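Local coordinates for protein YcaO (Methanopyrus kandleri, PDB 6CIB) that binds ADP and magnesium and, as a YcaO enzyme, probably drives ATP-dependent thioamidation of peptide backbones, at residues Ile173-Arg178 with Arg290-Pro295; Val204-Leu209 with Tyr217-Val222. All blocks are in the same frame, centred on the assembly; numbering follows the deposited sequence.

Contact 1 ties the C-terminal end of helix 154-177 to the short helix 290-293, and contact 2 is a β-hairpin that lies, along the chain, inside the loop contact 1 closes. Their centres are about 11 Å apart and they meet directly. R207 NE of the hairpin sits 3.0 Å from W292 O, a probable hydrogen bond. On the same side L209 CD1 packs 3.8 Å from W292 CH2, and V174 CG2 lies against L209 too. Neither contact lines the nucleotide pocket: the side chain of V218 is about 11 Å from the bound ADP. Contact 1 is remote from that site, although its helix carries the ADP-binding residues E156 and Q160 further up.

Contact 1 (Ile173-Arg178 with Arg290-Pro295); sequences IVEYFR and RHWFEP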
ATOM      1  N   ILE A 173     -14.013   3.504   0.887  1.00 33.10           N
ATOM      2  CA  ILE A 173     -15.437   3.167   0.800  1.00 35.81           C
ATOM      3  C   ILE A 173     -16.057   2.879   2.175  1.00 34.71           C
ATOM      4  O   ILE A 173     -17.118   3.413   2.496  1.00 34.63           O
ATOM      5  CB  ILE A 173     -15.675   2.052  -0.270  1.00 37.14           C
ATOM      6  CG1 ILE A 173     -16.193   2.677  -1.563  1.00 39.46           C
ATOM      7  CG2 ILE A 173     -16.655   0.974   0.168  1.00 35.94           C
ATOM      8  CD1 ILE A 173     -15.180   3.538  -2.282  1.00 40.47           C
ATOM      9  N   VAL A 174     -15.366   2.067   2.975  1.00 33.76           N
ATOM     10  CA  VAL A 174     -15.780   1.737   4.341  1.00 33.27           C
ATOM     11  C   VAL A 174     -15.891   2.990   5.224  1.00 33.15           C
ATOM     12  O   VAL A 174     -16.885   3.155   5.918  1.00 33.75           O
ATOM     13  CB  VAL A 174     -14.859   0.641   4.958  1.00 32.69           C
ATOM     14  CG1 VAL A 174     -15.106   0.452   6.457  1.00 31.22           C
ATOM     15  CG2 VAL A 174     -15.064  -0.685   4.234  1.00 31.12           C
ATOM     16  N   GLU A 175     -14.896   3.876   5.167  1.00 33.54           N
ATOM     17  CA  GLU A 175     -14.907   5.117   5.957  1.00 35.14           C
ATOM     18  C   GLU A 175     -15.917   6.168   5.460  1.00 35.82           C
ATOM     19  O   GLU A 175     -16.564   6.830   6.272  1.00 34.31           O
ATOM     20  CB  GLU A 175     -13.505   5.746   6.053  1.00 35.18           C
ATOM     21  CG  GLU A 175     -12.410   4.868   6.663  1.00 36.67           C
ATOM     22  CD  GLU A 175     -12.587   4.529   8.138  1.00 37.59           C
ATOM     23  OE1 GLU A 175     -13.463   5.094   8.820  1.00 39.03           O
ATOM     24  OE2 GLU A 175     -11.821   3.674   8.630  1.00 39.34           O
ATOM     25  N   TYR A 176     -16.041   6.321   4.142  1.00 37.44           N
ATOM     26  CA  TYR A 176     -16.968   7.299   3.549  1.00 40.81           C
ATOM     27  C   TYR A 176     -18.430   7.006   3.915  1.00 42.39           C
ATOM     28  O   TYR A 176     -19.149   7.908   4.335  1.00 43.34           O
ATOM     29  CB  TYR A 176     -16.801   7.350   2.026  1.00 42.33           C
ATOM     30  CG  TYR A 176     -17.505   8.503   1.340  1.00 44.26           C
ATOM     31  CD1 TYR A 176     -16.898   9.761   1.243  1.00 45.44           C
ATOM     32  CD2 TYR A 176     -18.768   8.331   0.764  1.00 45.56           C
ATOM     33  CE1 TYR A 176     -17.537  10.820   0.604  1.00 46.83           C
ATOM     34  CE2 TYR A 176     -19.418   9.384   0.122  1.00 47.41           C
ATOM     35  CZ  TYR A 176     -18.797  10.623   0.045  1.00 46.81           C
ATOM     36  OH  TYR A 176     -19.433  11.664  -0.590  1.00 49.04           O
ATOM     37  N   PHE A 177     -18.841   5.744   3.765  1.00 43.14           N
ATOM     38  CA  PHE A 177     -20.210   5.306   4.041  1.00 42.11           C
ATOM     39  C   PHE A 177     -20.390   4.759   5.448  1.00 41.75           C
ATOM     40  O   PHE A 177     -21.508   4.403   5.823  1.00 41.00           O
ATOM     41  CB  PHE A 177     -20.640   4.225   3.047  1.00 41.76           C
ATOM     42  CG  PHE A 177     -20.765   4.708   1.635  1.00 43.90           C
ATOM     43  CD1 PHE A 177     -21.802   5.574   1.260  1.00 44.54           C
ATOM     44  CD2 PHE A 177     -19.854   4.287   0.664  1.00 43.08           C
ATOM     45  CE1 PHE A 177     -21.918   6.011  -0.057  1.00 45.81           C
ATOM     46  CE2 PHE A 177     -19.966   4.725  -0.653  1.00 44.06           C
ATOM     47  CZ  PHE A 177     -20.997   5.586  -1.013  1.00 44.64           C
ATOM     48  N   ARG A 178     -19.297   4.685   6.213  1.00 41.93           N
ATOM     49  CA  ARG A 178     -19.279   4.038   7.539  1.00 42.14           C
ATOM     50  C   ARG A 178     -19.910   2.642   7.497  1.00 41.47           C
ATOM     51  O   ARG A 178     -20.800   2.312   8.290  1.00 40.35           O
ATOM     52  CB  ARG A 178     -19.886   4.937   8.619  1.00 45.82           C
ATOM     53  CG  ARG A 178     -19.041   6.160   8.888  1.00 51.00           C
ATOM     54  CD  ARG A 178     -19.419   6.826  10.192  1.00 56.34           C
ATOM     55  NE  ARG A 178     -18.248   7.481  10.763  1.00 60.75           N
ATOM     56  CZ  ARG A 178     -17.608   7.079  11.858  1.00 62.55           C
ATOM     57  NH1 ARG A 178     -18.026   6.022  12.548  1.00 63.03           N
ATOM     58  NH2 ARG A 178     -16.547   7.754  12.276  1.00 65.93           N
ATOM     59  N   ARG A 290     -17.096   2.619  15.710  1.00 46.25           N
ATOM     60  CA  ARG A 290     -18.096   1.549  15.873  1.00 46.40           C
ATOM     61  C   ARG A 290     -18.243   0.630  14.660  1.00 43.77           C
ATOM     62  O   ARG A 290     -18.487  -0.565  14.818  1.00 44.23           O
ATOM     63  CB  ARG A 290     -19.463   2.151  16.223  1.00 50.09           C
ATOM     64  CG  ARG A 290     -19.652   2.489  17.699  1.00 55.65           C
ATOM     65  CD  ARG A 290     -20.967   3.219  17.971  1.00 59.24           C
ATOM     66  NE  ARG A 290     -22.121   2.323  17.858  1.00 64.67           N
ATOM     67  CZ  ARG A 290     -22.955   2.269  16.818  1.00 68.94           C
ATOM     68  NH1 ARG A 290     -22.795   3.072  15.767  1.00 71.48           N
ATOM     69  NH2 ARG A 290     -23.961   1.403  16.825  1.00 68.02           N
ATOM     70  N   HIS A 291     -18.100   1.199  13.463  1.00 40.76           N
ATOM     71  CA  HIS A 291     -18.157   0.435  12.209  1.00 39.84           C
ATOM     72  C   HIS A 291     -17.089  -0.669  12.122  1.00 38.09           C
ATOM     73  O   HIS A 291     -17.348  -1.744  11.575  1.00 37.69           O
ATOM     74  CB  HIS A 291     -18.162   1.356  10.976  1.00 37.62           C
ATOM     75  CG  HIS A 291     -17.013   2.318  10.905  1.00 37.19           C
ATOM     76  ND1 HIS A 291     -16.714   3.211  11.913  1.00 36.74           N
ATOM     77  CD2 HIS A 291     -16.119   2.558   9.917  1.00 36.12           C
ATOM     78  CE1 HIS A 291     -15.671   3.940  11.559  1.00 36.72           C
ATOM     79  NE2 HIS A 291     -15.294   3.566  10.348  1.00 35.78           N
ATOM     80  N   TRP A 292     -15.913  -0.404  12.690  1.00 36.48           N
ATOM     81  CA  TRP A 292     -14.845  -1.406  12.786  1.00 37.11           C
ATOM     82  C   TRP A 292     -15.046  -2.430  13.890  1.00 37.09           C
ATOM     83  O   TRP A 292     -14.668  -3.593  13.723  1.00 39.67           O
ATOM     84  CB  TRP A 292     -13.479  -0.732  12.944  1.00 35.68           C
ATOM     85  CG  TRP A 292     -13.024  -0.071  11.680  1.00 34.40           C
ATOM     86  CD1 TRP A 292     -12.864   1.268  11.464  1.00 34.26           C
ATOM     87  CD2 TRP A 292     -12.703  -0.720  10.440  1.00 33.66           C
ATOM     88  NE1 TRP A 292     -12.450   1.496  10.172  1.00 33.60           N
ATOM     89  CE2 TRP A 292     -12.344   0.294   9.520  1.00 33.56           C
ATOM     90  CE3 TRP A 292     -12.676  -2.062  10.018  1.00 33.72           C
ATOM     91  CZ2 TRP A 292     -11.953   0.009   8.196  1.00 33.25           C
ATOM     92  CZ3 TRP A 292     -12.296  -2.345   8.693  1.00 33.96           C
ATOM     93  CH2 TRP A 292     -11.939  -1.310   7.804  1.00 33.19           C
ATOM     94  N   PHE A 293     -15.633  -1.998  15.004  1.00 37.57           N
ATOM     95  CA  PHE A 293     -15.760  -2.837  16.205  1.00 41.06           C
ATOM     96  C   PHE A 293     -17.103  -3.551  16.349  1.00 43.66           C
ATOM     97  O   PHE A 293     -17.266  -4.394  17.232  1.00 46.79           O
ATOM     98  CB  PHE A 293     -15.403  -2.045  17.472  1.00 41.00           C
ATOM     99  CG  PHE A 293     -13.958  -1.630  17.531  1.00 40.99           C
ATOM    100  CD1 PHE A 293     -12.959  -2.562  17.828  1.00 40.75           C
ATOM    101  CD2 PHE A 293     -13.588  -0.308  17.273  1.00 40.57           C
ATOM    102  CE1 PHE A 293     -11.620  -2.182  17.867  1.00 41.69           C
ATOM    103  CE2 PHE A 293     -12.252   0.076  17.310  1.00 41.44           C
ATOM    104  CZ  PHE A 293     -11.268  -0.864  17.602  1.00 41.01           C
ATOM    105  N   GLU A 294     -18.047  -3.236  15.464  1.00 46.48           N
ATOM    106  CA  GLU A 294     -19.340  -3.927  15.426  1.00 47.42           C
ATOM    107  C   GLU A 294     -19.600  -4.515  14.028  1.00 44.67           C
ATOM    108  O   GLU A 294     -20.378  -3.949  13.253  1.00 43.97           O
ATOM    109  CB  GLU A 294     -20.469  -2.990  15.881  1.00 48.48           C
ATOM    110  CG  GLU A 294     -20.365  -2.554  17.341  1.00 50.03           C
ATOM    111  CD  GLU A 294     -21.180  -1.313  17.668  1.00 54.51           C
ATOM    112  OE1 GLU A 294     -22.061  -0.921  16.864  1.00 54.86           O
ATOM    113  OE2 GLU A 294     -20.939  -0.723  18.748  1.00 57.67           O
ATOM    114  N   PRO A 295     -18.936  -5.648  13.700  1.00 44.99           N
ATOM    115  CA  PRO A 295     -19.048  -6.224  12.351  1.00 45.64           C
ATOM    116  C   PRO A 295     -20.467  -6.671  11.976  1.00 46.32           C
ATOM    117  O   PRO A 295     -21.208  -7.137  12.837  1.00 44.54           O
ATOM    118  CB  PRO A 295     -18.098  -7.427  12.403  1.00 44.20           C
ATOM    119  CG  PRO A 295     -18.009  -7.782  13.851  1.00 44.75           C
ATOM    120  CD  PRO A 295     -18.047  -6.463  14.557  1.00 44.77           C
TER
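V174 lays its CG1 methyl against the benzo part of the W292 indole, 3.6 Å from CZ2; CG1 is anti to the backbone N (chi1 170°). On the next residue, E175 bends at chi2 (-66°) and brings its carboxylate to the N-H edges of two neighbouring rings, one oxygen to each. H291 NE2 donates to E175 OE1 at 2.8 Å, a His-carboxylate hydrogen bond, and W292 NE1 donates to OE2 of the same residue at 2.7 Å. This joins the C-terminal end of helix 154-177 to helix 290-293, away from the ADP and magnesium sites. Both oxygens sit close to the plane of the ring that serves them, yet both N-H groups come from above the carboxylate plane, which stands 89° from the imidazole. H291, with CG in the crowded position between backbone N and carbonyl carbon, faces E175 with W292 CD1 over its ring. R178, just past the helix, reaches across H291 on an extended chain: H291 CE1 lies over one face of its guanidinium, and NH2 is held by L288 O. E175 OE2 also accepts from W171 NE1, so three ring N-H groups grip one carboxylate. The negative charge beside NE2 would probably favour a protonated imidazole, with R178 working against it.

Contact 2 (Val204-Leu209 with Tyr217-Val222); sequences VELRLL and YVVGAV
Five backbone hydrogen bonds knit 204-209 to 217-222. E205 N gives to V222 O at 2.7 Å and V222 N returns a bond to E205 O; R207 and G220 repeat the pattern, and L209 N gives to V218 O. L209 folds back over its partner strand, its CD1 3.3 Å from G220 N, where a β-carbon on G220 would clash with that methyl. On the other side of the sheet L206 CD2 meets A221 CB at 3.8 Å, and L208 CD1 meets V219 CG2. This is an antiparallel β-hairpin; strand 233-238 continues the sheet beyond 217-224, and L184 and P182 bond to the backbone of L206 and L208 on the far side. L206, V219 and A221 turn to helix 241-260. R207 bends at chi2 (-63°) and grips E205 OE1 end-on, with NH2 at 2.8 Å on its anti lone pair and NH1 at 3.2 Å from above the carboxylate plane. NH1 also holds L206 O, and R207 NE bonds to W292 O; an alanine here would remove these grips and would probably leave E205 less well fixed and helix 290-293 less firmly tied. Further out, R203 NH1 pairs with E205 OE2. At the turn end, one water links V218 N and L209 O.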
ATOM      1  N   VAL A 204      -7.124  -8.540  18.541  1.00 37.44           N
ATOM      2  CA  VAL A 204      -6.833  -8.337  17.122  1.00 36.15           C
ATOM      3  C   VAL A 204      -8.009  -8.895  16.332  1.00 36.50           C
ATOM      4  O   VAL A 204      -8.284 -10.092  16.377  1.00 36.55           O
ATOM      5  CB  VAL A 204      -5.489  -8.968  16.670  1.00 35.14           C
ATOM      6  CG1 VAL A 204      -5.321  -8.844  15.156  1.00 33.26           C
ATOM      7  CG2 VAL A 204      -4.309  -8.308  17.371  1.00 34.53           C
ATOM      8  N   GLU A 205      -8.684  -8.010  15.607  1.00 38.09           N
ATOM      9  CA  GLU A 205      -9.916  -8.340  14.889  1.00 40.66           C
ATOM     10  C   GLU A 205      -9.692  -8.282  13.381  1.00 37.97           C
ATOM     11  O   GLU A 205      -9.086  -7.331  12.885  1.00 38.04           O
ATOM     12  CB  GLU A 205     -11.017  -7.351  15.273  1.00 44.14           C
ATOM     13  CG  GLU A 205     -11.461  -7.390  16.729  1.00 49.45           C
ATOM     14  CD  GLU A 205     -12.481  -8.477  16.992  1.00 52.88           C
ATOM     15  OE1 GLU A 205     -13.512  -8.522  16.282  1.00 54.66           O
ATOM     16  OE2 GLU A 205     -12.250  -9.289  17.912  1.00 56.81           O
ATOM     17  N   LEU A 206     -10.182  -9.294  12.662  1.00 35.29           N
ATOM     18  CA  LEU A 206     -10.070  -9.343  11.201  1.00 34.39           C
ATOM     19  C   LEU A 206     -11.400  -9.044  10.517  1.00 33.62           C
ATOM     20  O   LEU A 206     -12.454  -9.460  10.993  1.00 32.48           O
ATOM     21  CB  LEU A 206      -9.507 -10.692  10.722  1.00 34.42           C
ATOM     22  CG  LEU A 206      -8.063 -11.044  11.099  1.00 36.23           C
ATOM     23  CD1 LEU A 206      -7.756 -12.487  10.736  1.00 36.50           C
ATOM     24  CD2 LEU A 206      -7.054 -10.101  10.453  1.00 35.57           C
ATOM     25  N   ARG A 207     -11.326  -8.308   9.407  1.00 33.24           N
ATOM     26  CA  ARG A 207     -12.493  -7.937   8.604  1.00 31.69           C
ATOM     27  C   ARG A 207     -12.236  -8.175   7.122  1.00 32.72           C
ATOM     28  O   ARG A 207     -11.133  -7.906   6.635  1.00 29.95           O
ATOM     29  CB  ARG A 207     -12.840  -6.459   8.797  1.00 32.36           C
ATOM     30  CG  ARG A 207     -13.112  -5.998  10.223  1.00 33.51           C
ATOM     31  CD  ARG A 207     -14.324  -6.670  10.850  1.00 33.42           C
ATOM     32  NE  ARG A 207     -14.466  -6.252  12.248  1.00 34.37           N
ATOM     33  CZ  ARG A 207     -14.216  -7.020  13.304  1.00 33.22           C
ATOM     34  NH1 ARG A 207     -13.831  -8.285  13.151  1.00 34.10           N
ATOM     35  NH2 ARG A 207     -14.376  -6.521  14.523  1.00 32.60           N
ATOM     36  N   LEU A 208     -13.245  -8.677   6.412  1.00 31.79           N
ATOM     37  CA  LEU A 208     -13.224  -8.678   4.955  1.00 32.20           C
ATOM     38  C   LEU A 208     -13.929  -7.420   4.442  1.00 33.14           C
ATOM     39  O   LEU A 208     -15.144  -7.274   4.585  1.00 35.98           O
ATOM     40  CB  LEU A 208     -13.848  -9.955   4.372  1.00 32.04           C
ATOM     41  CG  LEU A 208     -13.670 -10.155   2.856  1.00 33.36           C
ATOM     42  CD1 LEU A 208     -12.243 -10.538   2.474  1.00 32.63           C
ATOM     43  CD2 LEU A 208     -14.653 -11.186   2.324  1.00 33.40           C
ATOM     44  N   LEU A 209     -13.152  -6.505   3.866  1.00 33.44           N
ATOM     45  CA  LEU A 209     -13.683  -5.253   3.323  1.00 33.49           C
ATOM     46  C   LEU A 209     -14.400  -5.516   2.010  1.00 34.53           C
ATOM     47  O   LEU A 209     -14.035  -6.457   1.293  1.00 34.08           O
ATOM     48  CB  LEU A 209     -12.562  -4.230   3.113  1.00 32.58           C
ATOM     49  CG  LEU A 209     -12.156  -3.355   4.307  1.00 33.66           C
ATOM     50  CD1 LEU A 209     -11.345  -4.126   5.320  1.00 32.11           C
ATOM     51  CD2 LEU A 209     -11.349  -2.160   3.845  1.00 32.69           C
ATOM     52  N   TYR A 217      -9.175  -9.486  -3.038  1.00 30.97           N
ATOM     53  CA  TYR A 217      -9.723  -9.426  -1.677  1.00 31.11           C
ATOM     54  C   TYR A 217      -8.985  -8.391  -0.854  1.00 29.67           C
ATOM     55  O   TYR A 217      -7.770  -8.268  -0.972  1.00 29.43           O
ATOM     56  CB  TYR A 217      -9.645 -10.807  -1.009  1.00 32.85           C
ATOM     57  CG  TYR A 217     -10.465 -11.842  -1.741  1.00 34.25           C
ATOM     58  CD1 TYR A 217     -11.853 -11.924  -1.548  1.00 34.45           C
ATOM     59  CD2 TYR A 217      -9.866 -12.724  -2.649  1.00 34.56           C
ATOM     60  CE1 TYR A 217     -12.619 -12.860  -2.229  1.00 35.87           C
ATOM     61  CE2 TYR A 217     -10.625 -13.666  -3.337  1.00 35.05           C
ATOM     62  CZ  TYR A 217     -11.996 -13.729  -3.123  1.00 36.55           C
ATOM     63  OH  TYR A 217     -12.754 -14.656  -3.795  1.00 39.30           O
ATOM     64  N   VAL A 218      -9.726  -7.638  -0.043  1.00 28.32           N
ATOM     65  CA  VAL A 218      -9.123  -6.662   0.866  1.00 26.65           C
ATOM     66  C   VAL A 218      -9.497  -7.015   2.309  1.00 26.98           C
ATOM     67  O   VAL A 218     -10.682  -7.203   2.624  1.00 26.21           O
ATOM     68  CB  VAL A 218      -9.509  -5.200   0.518  1.00 25.70           C
ATOM     69  CG1 VAL A 218      -8.791  -4.212   1.433  1.00 23.95           C
ATOM     70  CG2 VAL A 218      -9.184  -4.875  -0.942  1.00 25.10           C
ATOM     71  N   VAL A 219      -8.474  -7.128   3.162  1.00 26.73           N
ATOM     72  CA  VAL A 219      -8.633  -7.496   4.573  1.00 27.13           C
ATOM     73  C   VAL A 219      -8.148  -6.349   5.460  1.00 28.09           C
ATOM     74  O   VAL A 219      -7.116  -5.740   5.191  1.00 27.95           O
ATOM     75  CB  VAL A 219      -7.894  -8.826   4.913  1.00 27.00           C
ATOM     76  CG1 VAL A 219      -7.892  -9.135   6.409  1.00 26.59           C
ATOM     77  CG2 VAL A 219      -8.515  -9.993   4.164  1.00 26.33           C
ATOM     78  N   GLY A 220      -8.917  -6.060   6.504  1.00 28.41           N
ATOM     79  CA  GLY A 220      -8.519  -5.124   7.544  1.00 29.38           C
ATOM     80  C   GLY A 220      -8.332  -5.841   8.863  1.00 30.61           C
ATOM     81  O   GLY A 220      -9.048  -6.799   9.166  1.00 29.76           O
ATOM     82  N   ALA A 221      -7.342  -5.388   9.629  1.00 31.04           N
ATOM     83  CA  ALA A 221      -7.117  -5.844  10.996  1.00 31.71           C
ATOM     84  C   ALA A 221      -7.155  -4.640  11.922  1.00 34.38           C
ATOM     85  O   ALA A 221      -6.528  -3.618  11.640  1.00 34.76           O
ATOM     86  CB  ALA A 221      -5.788  -6.573  11.124  1.00 31.56           C
ATOM     87  N   VAL A 222      -7.912  -4.759  13.011  1.00 34.13           N
ATOM     88  CA  VAL A 222      -8.013  -3.685  14.003  1.00 35.47           C
ATOM     89  C   VAL A 222      -7.663  -4.210  15.391  1.00 33.96           C
ATOM     90  O   VAL A 222      -7.976  -5.356  15.729  1.00 33.01           O
ATOM     91  CB  VAL A 222      -9.398  -2.958  14.007  1.00 36.92           C
ATOM     92  CG1 VAL A 222      -9.566  -2.110  12.758  1.00 38.52           C
ATOM     93  CG2 VAL A 222     -10.562  -3.933  14.151  1.00 36.42           C
TER
HETATM   94  O   HOH W   1     -12.474  -8.247  -0.098  1.00 27.67           O